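Local coordinates for segregation and condensation protein A (Pyrococcus furiosus, PDB 5XNS), which probably acts as the kleisin subunit that bridges SMC proteins in chromosome segregation and condensation, seen here as its C-terminal domain, at residues Pro35-Ile38 with Ala39-Leu43. Numbering follows the deposited sequence.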
loop_
_atom_site.group_PDB
_atom_site.type_symbol
_atom_site.label_atom_id
_atom_site.label_comp_id
_atom_site.label_asym_id
_atom_site.label_seq_id
_atom_site.Cartn_x
_atom_site.Cartn_y
_atom_site.Cartn_z
ATOM N N PRO B 35 -19.786 -14.076 -11.337
ATOM C CA PRO B 35 -19.132 -12.779 -11.071
ATOM C C PRO B 35 -18.254 -12.297 -12.210
ATOM O O PRO B 35 -18.241 -11.090 -12.483
ATOM C CB PRO B 35 -18.327 -13.036 -9.779
ATOM C CG PRO B 35 -18.471 -14.498 -9.478
ATOM C CD PRO B 35 -19.689 -14.988 -10.185
ATOM N N LYS B 36 -17.552 -13.205 -12.910
ATOM C CA LYS B 36 -16.693 -12.781 -14.004
ATOM C C LYS B 36 -17.501 -12.207 -15.157
ATOM O O LYS B 36 -17.020 -11.327 -15.877
ATOM C CB LYS B 36 -15.837 -13.940 -14.494
ATOM C CG LYS B 36 -14.759 -13.524 -15.486
ATOM C CD LYS B 36 -13.801 -14.668 -15.845
ATOM C CE LYS B 36 -14.528 -15.800 -16.562
ATOM N NZ LYS B 36 -13.594 -16.852 -17.051
ATOM N N ILE B 37 -18.718 -12.698 -15.359
ATOM C CA ILE B 37 -19.521 -12.215 -16.470
ATOM C C ILE B 37 -20.174 -10.889 -16.111
ATOM O O ILE B 37 -20.263 -9.988 -16.953
ATOM C CB ILE B 37 -20.550 -13.283 -16.879
ATOM C CG1 ILE B 37 -19.832 -14.581 -17.261
ATOM C CG2 ILE B 37 -21.390 -12.796 -18.046
ATOM C CD1 ILE B 37 -18.808 -14.399 -18.373
ATOM N N ILE B 38 -20.627 -10.742 -14.861
ATOM C CA ILE B 38 -21.056 -9.428 -14.391
ATOM C C ILE B 38 -19.930 -8.427 -14.583
ATOM O O ILE B 38 -20.120 -7.354 -15.163
ATOM C CB ILE B 38 -21.509 -9.485 -12.924
ATOM C CG1 ILE B 38 -22.686 -10.448 -12.761
ATOM C CG2 ILE B 38 -21.926 -8.101 -12.456
ATOM C CD1 ILE B 38 -22.923 -10.860 -11.335
ATOM N N ALA B 39 -18.727 -8.788 -14.141
ATOM C CA ALA B 39 -17.613 -7.854 -14.236
ATOM C C ALA B 39 -17.312 -7.510 -15.689
ATOM O O ALA B 39 -17.132 -6.335 -16.037
ATOM C CB ALA B 39 -16.387 -8.444 -13.540
ATOM N N ARG B 40 -17.293 -8.524 -16.562
ATOM C CA ARG B 40 -16.965 -8.297 -17.969
ATOM C C ARG B 40 -18.004 -7.413 -18.662
ATOM O O ARG B 40 -17.652 -6.537 -19.464
ATOM C CB ARG B 40 -16.831 -9.645 -18.674
ATOM C CG ARG B 40 -16.427 -9.561 -20.133
ATOM C CD ARG B 40 -16.438 -10.951 -20.762
ATOM N NE ARG B 40 -15.388 -11.820 -20.225
ATOM C CZ ARG B 40 -15.396 -13.145 -20.345
ATOM N NH1 ARG B 40 -16.413 -13.738 -20.962
ATOM N NH2 ARG B 40 -14.398 -13.880 -19.849
ATOM N N THR B 41 -19.287 -7.627 -18.373
ATOM C CA THR B 41 -20.319 -6.764 -18.940
ATOM C C THR B 41 -20.100 -5.321 -18.509
ATOM O O THR B 41 -20.126 -4.400 -19.335
ATOM C CB THR B 41 -21.710 -7.240 -18.508
ATOM O OG1 THR B 41 -21.838 -8.649 -18.752
ATOM C CG2 THR B 41 -22.811 -6.474 -19.276
ATOM N N PHE B 42 -19.874 -5.113 -17.207
ATOM C CA PHE B 42 -19.610 -3.776 -16.688
ATOM C C PHE B 42 -18.407 -3.150 -17.397
ATOM O O PHE B 42 -18.474 -2.007 -17.880
ATOM C CB PHE B 42 -19.395 -3.871 -15.175
ATOM C CG PHE B 42 -19.310 -2.547 -14.469
ATOM C CD1 PHE B 42 -20.179 -1.507 -14.786
ATOM C CD2 PHE B 42 -18.382 -2.356 -13.443
ATOM C CE1 PHE B 42 -20.100 -0.288 -14.118
ATOM C CE2 PHE B 42 -18.304 -1.149 -12.759
ATOM C CZ PHE B 42 -19.164 -0.110 -13.095
ATOM N N LEU B 43 -17.323 -3.922 -17.535
ATOM C CA LEU B 43 -16.103 -3.420 -18.167
ATOM C C LEU B 43 -16.350 -3.013 -19.614
ATOM O O LEU B 43 -15.933 -1.932 -20.047
ATOM C CB LEU B 43 -15.005 -4.482 -18.098
ATOM C CG LEU B 43 -13.603 -4.107 -18.585
ATOM C CD1 LEU B 43 -12.996 -3.042 -17.704
ATOM C CD2 LEU B 43 -12.725 -5.353 -18.565
#
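Ile-37 lays its CD1 methyl over one face of the Arg-40 guanidinium, with CD1 3.6 Å from NH1 of Arg-40. Both residues belong to the first turns of helix 35-50, part of a small helix-and-sheet domain at the C-terminal end of the protein. The domain is consistent with the winged-helix end of a kleisin that binds an SMC head. Lys-36 runs alongside Arg-40 in the same direction, and its CE lies 3.8 Å from Arg-40 NH2, oblique to the guanidinium. The Arg-40 chain leaves the helix extended, with CG anti to the backbone N, and its bend at chi3 (-68°) turns the guanidinium back toward Lys-36 and Ile-37. The like charges come near each other, with Lys-36 NZ 4.2 Å from Arg-40 NH2. Outside these turns, Arg-40 NE pairs with an acidic side chain on the chain of another protein, a salt bridge that probably offsets this.

Main-chain i to i+4 bonds hold the same turns together. Ala-39 N donates to Pro-35 O at 2.9 Å. Thr-41 is buried and also packs on Phe-26 and Pro-31. Ile-37 O takes two donors from opposite faces of its plane: Thr-41 N at 2.9 Å and Thr-41 OG1 at 2.7 Å. A valine in its place, lacking the hydroxyl, would probably leave Ile-37 O with the backbone donor alone on one face and a methyl pressed against the other. One residue on, Phe-42 N donates to Ile-38 O at 3.0 Å.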